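Local coordinates for RabGDI protein (PDB 3P1W) that probably binds prenylated Rab GTPases in their GDP-bound form and slows nucleotide release, as a Rab GDP-dissociation inhibitor of the malaria parasite, at residues 119-124 with 342-347; 362-367 with 435-440; 94-99 with 247-252; 329-334 with 397-402; 214-219 with 230-235. All blocks are in the same frame, centred on the assembly; numbering follows the deposited sequence. Where two conformers were deposited one is given.

How the interactions relate
From the N terminus, residues 94-99 open the first long loop, closed when they pair with 247-252 in interaction 3. Inside that loop lies interaction 5, in which 214-219 folds back on the helix at 230-235. Interaction 1 starts within the same loop, at 119-124, and closes beyond it at 342-347; it therefore crosses interaction 3 and encloses interaction 5. Interaction 4, from 329-334 to 397-402, crosses interactions 1 and 2. Interaction 2 joins 362-367 to 435-440, near the C-terminal end of the model. Interactions 1 to 4 all reach one mixed sheet, and a salt bridge from Arg232 to Glu440 connects interaction 5 to interaction 2.

Interaction 1 of 5, residues 119-124 with 342-347; sequences VVEGSY and QTNSCQ
Backbone bonds join Gly122, Tyr124 and Gln347 where two strands run parallel. Gln347 N donates to Gly122 O at 3.1 Å, and Gln347 O returns the link by accepting from Tyr124 N at 2.8 Å. Ser123 and Gln347 form the parallel bridge pair between these bonds. Just before it the pairing frays: Ser345 O receives weak bonds from the N atoms of Glu121 and Gly122.

Side-chain polar groups take over there. Ser345 OG, set between its own backbone N and carbonyl carbon (chi1 53°), accepts from Glu121 N at 3.0 Å and is also hydrogen-bonded to Gln369. Glu121 lies alongside Asn344, pointing the same way, and its OE1 receives Asn344 N at 2.9 Å. That bond is nearly straight, 172° at the hydrogen, but the donor stands above the carboxylate plane.

Apolar contacts complete the pairing. Val120 CG1 rests 3.6 Å from Cys346 CA. Tyr124 CE2 is 4.1 Å from Cys346 CB, and Cys346 SG lies obliquely to the ring, 5.4 Å from its centroid, in a sulfur-aromatic contact. The tyrosine hydroxyl approaches Thr343 CG2 tip to tip and is hydrogen-bonded to Asn341.

In the mixed sheet, strand 346-350 pairs on with 361-367, antiparallel, through a backbone bond between Cys346 and Leu365, whereas strand 117-129 pairs with 248-251 through Val120 and Phe248; helix 226-243 packs against Val119 and Ser123.

Interaction 2 of 5, residues 362-367 with 435-440; sequences YINLVS and ATSHFE
Tyr362 and Asn364, two residues apart on a strand of the mixed sheet and directed to the same side, receive the irregular chain 435-439 that leads into helix 440-454, a loop packed on one face of the sheet. The Tyr362 ring carries an aliphatic CH-pi contact: Thr436 CA stands over its centre, 3.7 Å from the centroid. The ring and the Thr436 side chain lie side by side, pointing the same way, with CG2 of Thr436 3.6 Å from the tyrosine OH. Ser437 OG, between its own backbone N and carbonyl carbon (chi1 48°), reaches the ring at CD1, and Ala435 O comes obliquely to CD2 at 3.2 Å. Asn364 supplies the hydrogen bond between the segments: ND2 meets Ser437 O at 2.9 Å and 172°, on a lone pair in the carbonyl plane, with the acceptor almost exactly in the amide plane of Asn364.

Several outside bonds position this loop. Ser437 OG is hydrogen-bonded to Gln347 OE1, Thr436 OG1 to Asp434, and Ala435 O to Ser383 OG on strand 378-385. Asn364 ND2 also donates to Pro93 O, whereas OD1 of the same amide is buried without a polar partner, 3.3 Å from Ser437 CB.

Interaction 3 of 5, residues 94-99 with 247-252; sequences KFILVG and PFIYPL
Pro247 O accepts from Val98 N at 2.8 Å, with an essentially straight N-H...O angle of 179° and the donor nearly along the C=O axis. Around this carbonyl oxygen close Val98 CG2, at 3.3 Å, and Leu97 CA, which makes a CA-H...O contact. Two further backbone bonds, each 2.9 Å, link Ile96 N to Ile249 O and Ile249 N to Ile96 O.

The pattern is that of a short antiparallel ladder: Ile96 and Ile249 are its hydrogen-bonded pair, Leu97 and Phe248 its non-hydrogen-bonded pair. It attaches strand 96-97 to strand 248-251, whose Phe248 and Tyr250 also bond through their backbones to Val120 and Leu118.

On the face bearing Leu97 and Phe248, Leu97 CD1 sits over the phenylalanine ring, 4.3 Å from its centroid, and also touches Pro247 CB. Ile96 and Ile249 occupy the other face, where Ile249 CG2 meets Val98 CG2 at 3.8 Å.

Beyond the ladder, Phe95 turns its edge to the face of Tyr250, whose CG is anti to its backbone N (chi1 -174°), in an offset edge-to-face pair, planes 78° apart. Phe95 CE1 stands above the tyrosine plane toward the rim, and CD1 approaches Tyr250 CD1 to 3.6 Å. The Tyr250 hydroxyl is hydrogen-bonded to Asp90.

Interaction 4 of 5, residues 329-334 with 397-402; sequences CICILS and KPLELL
Cys331 SG fits against two leucine methyls, 3.6 Å from Leu399 CD2 and 3.7 Å from Leu402 CD1. The thiol sulfur is placed anti to the carbonyl carbon (chi1 -52°) and, with CB pointing toward the opposite segment, meets both methyls. Cys329 SG adds a more distant touch on the same Leu399 methyl, at 4.3 Å, so CD2 has a sulfur neighbour from each of the two cysteines.

This is helix-on-sheet packing: residues 329, 331 and 333 of strand 320-333 line one side of the mixed sheet, and helix 396-400 with the turn after it covers them. Backbone bonds from Leu401 N to Pro398 O and from Leu402 N to Leu399 O shape that turn.

The leucine pair makes the remaining contacts. Leu333 and Leu402 cross at about a right angle, Leu333 CD2 being 4.1 Å from Leu402 CB. Leu333 CD1 also lies against the backbone, 3.6 Å from Leu402 O. Leu402 further touches Ile363 on strand 361-367, and Leu399 touches Val382 on strand 378-385.

Interaction 5 of 5, residues 214-219 with 230-235; sequences ALYLND and LERIKL
The Tyr216 ring carries the Arg232 guanidinium over one face, the two planes only 17° apart in a stacked cation-pi pair. The stack is off-centre: Arg232 CZ lies 4.4 Å from the ring centroid, and NE sits above the plane toward the rim, 3.5 Å from CE1 of Tyr216. Nearer the backbone, Arg232 CD lies 3.3 Å from Tyr216 OH, which is hydrogen-bonded to Thr229. Tyr221 also stacks with the Tyr216 ring.

At the edge of the guanidinium lie the carbonyl oxygens of Ala214 and Leu215. Ala214 O is gripped side-on by two nitrogens, NE and NH2 of Arg232, each at 2.8 Å. Both donors lie in the carbonyl plane, although the oxygen is tilted 21° out of the guanidinium plane. A bend at chi3 (73°) turns NE out of the extended course of the side chain.

Ala214 CB packs on Ile233 CG1 at 3.9 Å, bringing the chain just after helix 203-213 against helix 226-243. Leu215, with positive phi, is where the chain leaves helical geometry.

A carbonyl at a helix C terminus would carry extra negative potential, and the arginine charge probably complements it. Arg232 NH2 also forms a salt bridge with Glu440, so one guanidinium joins a helix end, an aromatic face and a carboxylate, which should help hold it in its orientation, its charge probably balanced by Glu440.

Interaction 1 of 5, residues 119-124 with 342-347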
# COMPACT_ATOMS: atom_id res chain seq x y z
N VAL A 119 -2.57 -3.85 15.24
CA VAL A 119 -2.72 -4.92 14.25
C VAL A 119 -4.06 -4.79 13.55
O VAL A 119 -5.07 -4.39 14.15
CB VAL A 119 -2.57 -6.33 14.91
CG1 VAL A 119 -3.76 -6.65 15.82
CG2 VAL A 119 -2.42 -7.42 13.86
N VAL A 120 -4.06 -5.11 12.27
CA VAL A 120 -5.27 -5.25 11.51
C VAL A 120 -5.89 -6.57 11.89
O VAL A 120 -5.22 -7.59 11.89
CB VAL A 120 -4.97 -5.18 10.00
CG1 VAL A 120 -6.21 -5.52 9.17
CG2 VAL A 120 -4.48 -3.74 9.65
N GLU A 121 -7.16 -6.56 12.23
CA GLU A 121 -7.75 -7.70 12.95
C GLU A 121 -8.01 -8.92 12.09
O GLU A 121 -8.12 -10.03 12.62
CB GLU A 121 -9.02 -7.30 13.70
CG GLU A 121 -8.74 -6.36 14.86
CD GLU A 121 -9.93 -6.14 15.78
OE1 GLU A 121 -11.08 -6.44 15.41
OE2 GLU A 121 -9.70 -5.65 16.90
N GLY A 122 -8.10 -8.76 10.77
CA GLY A 122 -8.26 -9.91 9.92
C GLY A 122 -7.88 -9.72 8.48
O GLY A 122 -7.85 -8.61 7.97
N SER A 123 -7.57 -10.83 7.84
CA SER A 123 -7.18 -10.88 6.44
C SER A 123 -8.11 -11.87 5.76
O SER A 123 -8.23 -13.02 6.23
CB SER A 123 -5.76 -11.41 6.32
OG SER A 123 -4.89 -10.79 7.25
N TYR A 124 -8.76 -11.43 4.68
CA TYR A 124 -9.77 -12.20 3.97
C TYR A 124 -9.42 -12.24 2.50
O TYR A 124 -8.76 -11.31 1.95
CB TYR A 124 -11.18 -11.59 4.15
CG TYR A 124 -11.65 -11.71 5.57
CD1 TYR A 124 -12.50 -12.75 5.95
CD2 TYR A 124 -11.18 -10.84 6.56
CE1 TYR A 124 -12.89 -12.90 7.28
CE2 TYR A 124 -11.56 -10.99 7.91
CZ TYR A 124 -12.40 -12.03 8.26
OH TYR A 124 -12.80 -12.20 9.57
N GLN A 342 -17.14 -9.64 12.53
CA GLN A 342 -17.31 -8.38 13.24
C GLN A 342 -15.97 -7.69 13.53
O GLN A 342 -15.84 -6.95 14.52
CB GLN A 342 -18.12 -8.58 14.55
CG GLN A 342 -19.57 -9.06 14.33
CD GLN A 342 -20.41 -8.05 13.54
OE1 GLN A 342 -20.69 -8.25 12.36
NE2 GLN A 342 -20.81 -6.95 14.19
N THR A 343 -14.99 -7.90 12.66
CA THR A 343 -13.67 -7.27 12.85
C THR A 343 -13.73 -5.75 12.78
O THR A 343 -14.54 -5.18 12.04
CB THR A 343 -12.62 -7.78 11.85
OG1 THR A 343 -13.15 -7.75 10.51
CG2 THR A 343 -12.18 -9.21 12.23
N ASN A 344 -12.88 -5.10 13.57
CA ASN A 344 -12.83 -3.63 13.63
C ASN A 344 -11.85 -3.06 12.62
O ASN A 344 -11.80 -1.84 12.40
CB ASN A 344 -12.46 -3.18 15.05
CG ASN A 344 -13.58 -3.41 16.03
OD1 ASN A 344 -14.74 -3.15 15.72
ND2 ASN A 344 -13.25 -3.92 17.20
N SER A 345 -11.04 -3.94 12.05
CA SER A 345 -10.21 -3.62 10.92
C SER A 345 -9.97 -4.91 10.13
O SER A 345 -9.84 -6.01 10.70
CB SER A 345 -8.91 -2.98 11.37
OG SER A 345 -8.25 -3.79 12.34
N CYS A 346 -9.95 -4.80 8.81
CA CYS A 346 -9.63 -5.96 7.99
C CYS A 346 -9.24 -5.55 6.58
O CYS A 346 -9.42 -4.40 6.18
CB CYS A 346 -10.80 -6.99 7.96
SG CYS A 346 -12.29 -6.49 7.16
N GLN A 347 -8.63 -6.50 5.88
CA GLN A 347 -8.24 -6.40 4.48
C GLN A 347 -8.93 -7.55 3.72
O GLN A 347 -8.94 -8.71 4.21
CB GLN A 347 -6.73 -6.55 4.33
CG GLN A 347 -6.20 -6.47 2.87
CD GLN A 347 -4.67 -6.44 2.81
OE1 GLN A 347 -4.07 -5.78 1.96
NE2 GLN A 347 -4.04 -7.11 3.75

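Interaction 2 of 5, residues 362-367 with 435-440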
# COMPACT_ATOMS: atom_id res chain seq x y z
N TYR A 362 -9.37 -4.57 -4.09
CA TYR A 362 -9.00 -4.61 -2.68
C TYR A 362 -9.98 -3.81 -1.84
O TYR A 362 -10.52 -2.82 -2.29
CB TYR A 362 -7.59 -4.05 -2.50
CG TYR A 362 -6.54 -4.61 -3.45
CD1 TYR A 362 -5.72 -5.67 -3.06
CD2 TYR A 362 -6.38 -4.11 -4.75
CE1 TYR A 362 -4.76 -6.20 -3.91
CE2 TYR A 362 -5.43 -4.63 -5.62
CZ TYR A 362 -4.62 -5.67 -5.20
OH TYR A 362 -3.69 -6.21 -6.04
N ILE A 363 -10.20 -4.24 -0.60
CA ILE A 363 -11.03 -3.51 0.35
C ILE A 363 -10.33 -3.47 1.70
O ILE A 363 -9.98 -4.53 2.24
CB ILE A 363 -12.42 -4.13 0.54
CG1 ILE A 363 -13.09 -4.44 -0.79
CG2 ILE A 363 -13.26 -3.25 1.46
CD1 ILE A 363 -14.49 -5.13 -0.71
N ASN A 364 -10.08 -2.27 2.22
CA ASN A 364 -9.61 -2.10 3.60
C ASN A 364 -10.72 -1.57 4.47
O ASN A 364 -11.55 -0.81 4.02
CB ASN A 364 -8.42 -1.19 3.65
CG ASN A 364 -7.15 -1.90 3.27
OD1 ASN A 364 -7.13 -3.15 3.21
ND2 ASN A 364 -6.09 -1.15 3.01
N LEU A 365 -10.74 -2.01 5.73
CA LEU A 365 -11.76 -1.59 6.66
C LEU A 365 -11.03 -1.11 7.92
O LEU A 365 -10.16 -1.84 8.43
CB LEU A 365 -12.70 -2.77 6.98
CG LEU A 365 -13.85 -2.65 7.97
CD1 LEU A 365 -13.39 -2.57 9.42
CD2 LEU A 365 -14.81 -1.50 7.64
N VAL A 366 -11.37 0.10 8.37
CA VAL A 366 -10.88 0.67 9.60
C VAL A 366 -11.98 1.40 10.35
O VAL A 366 -13.05 1.69 9.80
CB VAL A 366 -9.68 1.59 9.33
CG1 VAL A 366 -8.43 0.76 8.96
CG2 VAL A 366 -10.04 2.57 8.23
N SER A 367 -11.75 1.66 11.63
CA SER A 367 -12.82 2.14 12.49
C SER A 367 -12.26 2.87 13.70
O SER A 367 -11.12 3.34 13.68
CB SER A 367 -13.69 0.94 12.92
OG SER A 367 -12.95 0.04 13.73
N ALA A 435 -3.58 0.58 -6.75
CA ALA A 435 -4.78 0.13 -6.10
C ALA A 435 -4.54 -0.82 -4.92
O ALA A 435 -5.49 -1.10 -4.18
CB ALA A 435 -5.72 -0.58 -7.14
N THR A 436 -3.33 -1.35 -4.73
CA THR A 436 -3.14 -2.39 -3.69
C THR A 436 -3.50 -1.83 -2.29
O THR A 436 -3.32 -0.65 -2.03
CB THR A 436 -1.73 -2.97 -3.69
OG1 THR A 436 -0.75 -1.94 -3.44
CG2 THR A 436 -1.40 -3.62 -5.06
N SER A 437 -3.92 -2.71 -1.39
CA SER A 437 -4.42 -2.34 -0.06
C SER A 437 -3.29 -2.39 0.97
O SER A 437 -3.50 -2.16 2.17
CB SER A 437 -5.55 -3.30 0.30
OG SER A 437 -5.15 -4.63 0.04
N HIS A 438 -2.10 -2.76 0.51
CA HIS A 438 -0.93 -2.84 1.35
C HIS A 438 0.20 -2.04 0.72
O HIS A 438 0.09 -1.55 -0.43
CB HIS A 438 -0.51 -4.31 1.61
CG HIS A 438 -0.49 -5.18 0.39
ND1 HIS A 438 0.60 -5.27 -0.45
CD2 HIS A 438 -1.43 -6.02 -0.11
CE1 HIS A 438 0.33 -6.13 -1.42
NE2 HIS A 438 -0.90 -6.60 -1.24
N PHE A 439 1.31 -1.93 1.45
CA PHE A 439 2.28 -0.86 1.15
C PHE A 439 3.45 -1.29 0.24
O PHE A 439 4.25 -0.45 -0.18
CB PHE A 439 2.83 -0.31 2.47
CG PHE A 439 3.10 1.17 2.46
CD1 PHE A 439 2.20 2.04 3.05
CD2 PHE A 439 4.29 1.68 1.93
CE1 PHE A 439 2.45 3.41 3.07
CE2 PHE A 439 4.55 3.02 1.92
CZ PHE A 439 3.63 3.90 2.48
N GLU A 440 3.56 -2.58 -0.06
CA GLU A 440 4.79 -3.10 -0.68
C GLU A 440 5.20 -2.37 -1.95
O GLU A 440 6.37 -2.00 -2.13
CB GLU A 440 4.68 -4.60 -1.01
CG GLU A 440 5.99 -5.14 -1.58
CD GLU A 440 5.88 -6.45 -2.29
OE1 GLU A 440 4.81 -7.10 -2.24
OE2 GLU A 440 6.91 -6.84 -2.90

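Interaction 3 of 5, residues 94-99 with 247-252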
# COMPACT_ATOMS: atom_id res chain seq x y z
N LYS A 94 -3.25 2.27 3.11
CA LYS A 94 -2.55 1.03 2.81
C LYS A 94 -2.04 0.42 4.12
O LYS A 94 -1.33 1.08 4.89
CB LYS A 94 -1.40 1.29 1.86
CG LYS A 94 -1.85 1.50 0.40
CD LYS A 94 -0.77 2.05 -0.47
CE LYS A 94 -1.23 2.22 -1.94
NZ LYS A 94 -1.20 0.98 -2.80
N PHE A 95 -2.36 -0.83 4.34
CA PHE A 95 -1.79 -1.53 5.48
C PHE A 95 -0.34 -1.99 5.25
O PHE A 95 0.14 -2.10 4.13
CB PHE A 95 -2.66 -2.73 5.85
CG PHE A 95 -4.07 -2.41 6.20
CD1 PHE A 95 -4.42 -1.26 6.87
CD2 PHE A 95 -5.07 -3.34 5.94
CE1 PHE A 95 -5.74 -1.02 7.23
CE2 PHE A 95 -6.38 -3.08 6.30
CZ PHE A 95 -6.71 -1.93 6.95
N ILE A 96 0.38 -2.24 6.34
CA ILE A 96 1.83 -2.45 6.30
C ILE A 96 2.18 -3.84 6.82
O ILE A 96 1.78 -4.22 7.93
CB ILE A 96 2.48 -1.34 7.14
CG1 ILE A 96 2.22 0.02 6.48
CG2 ILE A 96 3.99 -1.58 7.36
CD1 ILE A 96 2.30 1.18 7.45
N LEU A 97 2.89 -4.62 6.01
CA LEU A 97 3.29 -5.96 6.38
C LEU A 97 4.36 -5.90 7.49
O LEU A 97 5.39 -5.22 7.33
CB LEU A 97 3.82 -6.72 5.15
CG LEU A 97 4.11 -8.22 5.30
CD1 LEU A 97 2.84 -9.06 5.53
CD2 LEU A 97 4.88 -8.76 4.08
N VAL A 98 4.09 -6.56 8.61
CA VAL A 98 5.00 -6.54 9.78
C VAL A 98 6.45 -6.86 9.38
O VAL A 98 7.37 -6.19 9.84
CB VAL A 98 4.52 -7.50 10.87
CG1 VAL A 98 5.61 -7.66 12.00
CG2 VAL A 98 3.24 -6.99 11.45
N GLY A 99 6.64 -7.82 8.49
CA GLY A 99 7.99 -8.23 8.07
C GLY A 99 8.53 -7.54 6.82
O GLY A 99 9.61 -7.90 6.33
N PRO A 247 -0.84 -10.48 9.64
CA PRO A 247 0.52 -9.99 9.49
C PRO A 247 0.61 -8.50 9.13
O PRO A 247 1.67 -8.03 8.73
CB PRO A 247 1.08 -10.85 8.35
CG PRO A 247 -0.10 -11.15 7.52
CD PRO A 247 -1.32 -11.15 8.42
N PHE A 248 -0.48 -7.76 9.27
CA PHE A 248 -0.52 -6.34 8.89
C PHE A 248 -0.78 -5.42 10.07
O PHE A 248 -1.55 -5.78 10.98
CB PHE A 248 -1.60 -6.07 7.82
CG PHE A 248 -1.39 -6.84 6.57
CD1 PHE A 248 -0.53 -6.39 5.58
CD2 PHE A 248 -2.05 -8.05 6.38
CE1 PHE A 248 -0.32 -7.15 4.42
CE2 PHE A 248 -1.84 -8.80 5.22
CZ PHE A 248 -0.99 -8.34 4.25
N ILE A 249 -0.16 -4.25 10.02
CA ILE A 249 -0.38 -3.18 11.00
C ILE A 249 -0.72 -1.87 10.31
O ILE A 249 -0.50 -1.69 9.10
CB ILE A 249 0.85 -2.96 11.93
CG1 ILE A 249 2.12 -2.65 11.12
CG2 ILE A 249 1.02 -4.18 12.82
CD1 ILE A 249 3.37 -2.36 12.02
N TYR A 250 -1.25 -0.96 11.13
CA TYR A 250 -1.68 0.36 10.67
C TYR A 250 -1.61 1.27 11.89
O TYR A 250 -1.87 0.83 13.02
CB TYR A 250 -3.11 0.25 10.16
CG TYR A 250 -3.75 1.45 9.49
CD1 TYR A 250 -3.35 1.89 8.23
CD2 TYR A 250 -4.85 2.06 10.06
CE1 TYR A 250 -4.00 2.94 7.62
CE2 TYR A 250 -5.50 3.11 9.46
CZ TYR A 250 -5.08 3.55 8.26
OH TYR A 250 -5.78 4.60 7.69
N PRO A 251 -1.17 2.52 11.70
CA PRO A 251 -0.98 3.37 12.86
C PRO A 251 -2.27 3.88 13.44
O PRO A 251 -3.22 4.11 12.71
CB PRO A 251 -0.18 4.56 12.33
CG PRO A 251 0.19 4.25 10.94
CD PRO A 251 -0.70 3.14 10.46
N LEU A 252 -2.29 4.07 14.75
CA LEU A 252 -3.37 4.78 15.39
C LEU A 252 -3.49 6.16 14.73
O LEU A 252 -2.50 6.88 14.57
CB LEU A 252 -3.10 4.90 16.90
CG LEU A 252 -4.17 5.53 17.78
CD1 LEU A 252 -5.46 4.74 17.69
CD2 LEU A 252 -3.69 5.61 19.23

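Interaction 4 of 5, residues 329-334 with 397-402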
# COMPACT_ATOMS: atom_id res chain seq x y z
N CYS A 329 -13.10 4.19 -3.51
CA CYS A 329 -14.39 4.56 -2.98
C CYS A 329 -14.35 4.36 -1.49
O CYS A 329 -14.28 3.23 -1.02
CB CYS A 329 -15.50 3.70 -3.59
SG CYS A 329 -17.14 4.32 -3.08
N ILE A 330 -14.37 5.47 -0.76
CA ILE A 330 -14.46 5.48 0.69
C ILE A 330 -15.93 5.43 1.10
O ILE A 330 -16.73 6.26 0.67
CB ILE A 330 -13.78 6.74 1.26
CG1 ILE A 330 -12.28 6.74 0.92
CG2 ILE A 330 -14.05 6.86 2.80
CD1 ILE A 330 -11.55 8.10 1.09
N CYS A 331 -16.29 4.44 1.93
CA CYS A 331 -17.67 4.20 2.32
C CYS A 331 -17.80 4.22 3.84
O CYS A 331 -17.08 3.51 4.54
CB CYS A 331 -18.12 2.82 1.87
SG CYS A 331 -17.85 2.45 0.14
N ILE A 332 -18.70 5.05 4.33
CA ILE A 332 -19.04 5.05 5.75
C ILE A 332 -20.09 3.98 5.95
O ILE A 332 -21.15 4.02 5.30
CB ILE A 332 -19.57 6.41 6.21
CG1 ILE A 332 -18.46 7.46 6.17
CG2 ILE A 332 -20.09 6.32 7.64
CD1 ILE A 332 -18.92 8.87 6.45
N LEU A 333 -19.80 3.05 6.85
CA LEU A 333 -20.74 1.98 7.24
C LEU A 333 -21.24 2.13 8.67
O LEU A 333 -20.54 2.71 9.52
CB LEU A 333 -20.05 0.61 7.11
CG LEU A 333 -19.25 0.29 5.85
CD1 LEU A 333 -18.65 -1.12 5.89
CD2 LEU A 333 -20.11 0.47 4.64
N SER A 334 -22.44 1.60 8.93
CA SER A 334 -23.06 1.56 10.26
C SER A 334 -22.56 0.39 11.11
O SER A 334 -22.76 0.37 12.33
CB SER A 334 -24.59 1.37 10.12
OG SER A 334 -25.15 2.15 9.06
N LYS A 397 -19.87 -5.01 -7.56
CA LYS A 397 -19.91 -6.27 -6.81
C LYS A 397 -19.12 -6.17 -5.50
O LYS A 397 -19.60 -6.58 -4.45
CB LYS A 397 -19.42 -7.46 -7.67
CG LYS A 397 -20.04 -8.79 -7.27
N PRO A 398 -17.91 -5.59 -5.53
CA PRO A 398 -17.24 -5.39 -4.26
C PRO A 398 -18.04 -4.57 -3.24
O PRO A 398 -18.04 -4.89 -2.05
CB PRO A 398 -15.95 -4.63 -4.65
CG PRO A 398 -15.69 -5.06 -6.06
CD PRO A 398 -17.04 -5.28 -6.68
N LEU A 399 -18.69 -3.50 -3.70
CA LEU A 399 -19.51 -2.67 -2.82
C LEU A 399 -20.66 -3.46 -2.21
O LEU A 399 -21.05 -3.18 -1.08
CB LEU A 399 -20.06 -1.46 -3.55
CG LEU A 399 -19.06 -0.36 -3.92
CD1 LEU A 399 -19.72 0.66 -4.91
CD2 LEU A 399 -18.53 0.32 -2.68
N GLU A 400 -21.18 -4.44 -2.95
CA GLU A 400 -22.26 -5.30 -2.42
C GLU A 400 -21.84 -6.14 -1.22
O GLU A 400 -22.70 -6.65 -0.51
CB GLU A 400 -22.82 -6.23 -3.51
CG GLU A 400 -23.55 -5.49 -4.58
CD GLU A 400 -24.05 -6.43 -5.71
OE1 GLU A 400 -23.90 -7.67 -5.62
OE2 GLU A 400 -24.56 -5.89 -6.71
N LEU A 401 -20.53 -6.30 -1.01
CA LEU A 401 -20.04 -7.03 0.14
C LEU A 401 -20.19 -6.28 1.46
O LEU A 401 -20.09 -6.90 2.51
CB LEU A 401 -18.56 -7.39 -0.04
CG LEU A 401 -18.20 -8.27 -1.22
CD1 LEU A 401 -16.68 -8.30 -1.38
CD2 LEU A 401 -18.80 -9.70 -0.99
N LEU A 402 -20.43 -4.96 1.41
CA LEU A 402 -20.20 -4.10 2.59
C LEU A 402 -21.40 -3.91 3.53
O LEU A 402 -21.25 -3.29 4.59
CB LEU A 402 -19.75 -2.71 2.12
CG LEU A 402 -18.52 -2.65 1.21
CD1 LEU A 402 -18.17 -1.18 0.87
CD2 LEU A 402 -17.31 -3.39 1.86

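Interaction 5 of 5, residues 214-219 with 230-235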
# COMPACT_ATOMS: atom_id res chain seq x y z
N ALA A 214 1.40 -14.76 -0.73
CA ALA A 214 2.58 -14.21 -1.40
C ALA A 214 2.41 -12.73 -1.83
O ALA A 214 3.40 -12.04 -2.14
CB ALA A 214 2.96 -15.08 -2.60
N LEU A 215 1.17 -12.26 -1.86
CA LEU A 215 0.83 -10.85 -2.11
C LEU A 215 1.26 -10.33 -3.48
O LEU A 215 1.57 -9.13 -3.67
CB LEU A 215 1.33 -9.95 -0.97
CG LEU A 215 0.73 -10.31 0.40
CD1 LEU A 215 1.41 -9.47 1.47
CD2 LEU A 215 -0.82 -10.16 0.46
N TYR A 216 1.21 -11.22 -4.45
CA TYR A 216 1.47 -10.85 -5.82
C TYR A 216 0.22 -10.23 -6.47
O TYR A 216 -0.90 -10.42 -5.99
CB TYR A 216 1.89 -12.05 -6.63
CG TYR A 216 3.29 -12.59 -6.38
CD1 TYR A 216 4.42 -11.80 -6.61
CD2 TYR A 216 3.48 -13.93 -6.01
CE1 TYR A 216 5.72 -12.33 -6.43
CE2 TYR A 216 4.75 -14.45 -5.84
CZ TYR A 216 5.86 -13.66 -6.05
OH TYR A 216 7.11 -14.20 -5.86
N LEU A 217 0.43 -9.54 -7.58
CA LEU A 217 -0.62 -8.84 -8.32
C LEU A 217 -1.18 -9.64 -9.48
O LEU A 217 -2.24 -9.32 -10.01
CB LEU A 217 -0.04 -7.53 -8.87
CG LEU A 217 0.71 -6.64 -7.88
CD1 LEU A 217 0.87 -5.25 -8.48
CD2 LEU A 217 0.01 -6.55 -6.53
N ASN A 218 -0.45 -10.68 -9.90
CA ASN A 218 -0.84 -11.49 -11.04
C ASN A 218 -0.12 -12.84 -10.92
O ASN A 218 0.60 -13.07 -9.95
CB ASN A 218 -0.49 -10.77 -12.35
CG ASN A 218 1.00 -10.50 -12.49
OD1 ASN A 218 1.82 -11.39 -12.31
ND2 ASN A 218 1.35 -9.25 -12.79
N ASP A 219 -0.29 -13.69 -11.93
CA ASP A 219 0.27 -15.05 -11.87
C ASP A 219 1.59 -15.24 -12.64
O ASP A 219 1.98 -16.38 -12.90
CB ASP A 219 -0.78 -16.05 -12.33
CG ASP A 219 -1.98 -16.12 -11.38
OD1 ASP A 219 -1.87 -15.74 -10.18
OD2 ASP A 219 -3.04 -16.57 -11.84
N LEU A 230 8.55 -18.77 -2.26
CA LEU A 230 8.65 -19.42 -0.97
C LEU A 230 9.05 -18.42 0.12
O LEU A 230 8.51 -18.47 1.21
CB LEU A 230 9.65 -20.60 -1.04
CG LEU A 230 9.18 -21.80 -1.87
CD1 LEU A 230 10.36 -22.75 -2.18
CD2 LEU A 230 8.06 -22.56 -1.16
N GLU A 231 9.98 -17.53 -0.19
CA GLU A 231 10.42 -16.53 0.79
C GLU A 231 9.27 -15.63 1.20
O GLU A 231 9.12 -15.29 2.36
CB GLU A 231 11.57 -15.67 0.23
CG GLU A 231 12.90 -16.38 0.11
CD GLU A 231 13.62 -16.56 1.44
OE1 GLU A 231 12.99 -16.45 2.52
OE2 GLU A 231 14.84 -16.82 1.41
N ARG A 232 8.47 -15.24 0.22
CA ARG A 232 7.34 -14.35 0.47
C ARG A 232 6.25 -15.03 1.29
O ARG A 232 5.70 -14.45 2.22
CB ARG A 232 6.78 -13.86 -0.86
CG ARG A 232 7.70 -12.87 -1.56
CD ARG A 232 7.26 -12.61 -2.96
NE ARG A 232 6.05 -11.79 -3.01
CZ ARG A 232 6.04 -10.46 -2.99
NH1 ARG A 232 7.16 -9.75 -2.91
NH2 ARG A 232 4.88 -9.83 -3.04
N ILE A 233 5.95 -16.28 0.94
CA ILE A 233 4.97 -17.07 1.71
C ILE A 233 5.49 -17.27 3.13
O ILE A 233 4.77 -17.03 4.09
CB ILE A 233 4.62 -18.41 1.02
CG1 ILE A 233 3.94 -18.12 -0.32
CG2 ILE A 233 3.66 -19.25 1.90
CD1 ILE A 233 3.55 -19.35 -1.12
N LYS A 234 6.76 -17.66 3.26
CA LYS A 234 7.35 -17.78 4.60
C LYS A 234 7.30 -16.48 5.39
O LYS A 234 6.98 -16.48 6.57
CB LYS A 234 8.80 -18.28 4.53
CG LYS A 234 9.26 -18.87 5.85
CD LYS A 234 10.61 -19.58 5.75
CE LYS A 234 11.73 -18.60 5.48
NZ LYS A 234 11.72 -17.45 6.43
N LEU A 235 7.58 -15.37 4.72
CA LEU A 235 7.53 -14.05 5.36
C LEU A 235 6.14 -13.70 5.88
O LEU A 235 6.02 -13.17 6.99
CB LEU A 235 8.03 -12.95 4.42
CG LEU A 235 8.21 -11.55 5.04
CD1 LEU A 235 9.42 -11.49 5.97
CD2 LEU A 235 8.33 -10.51 3.93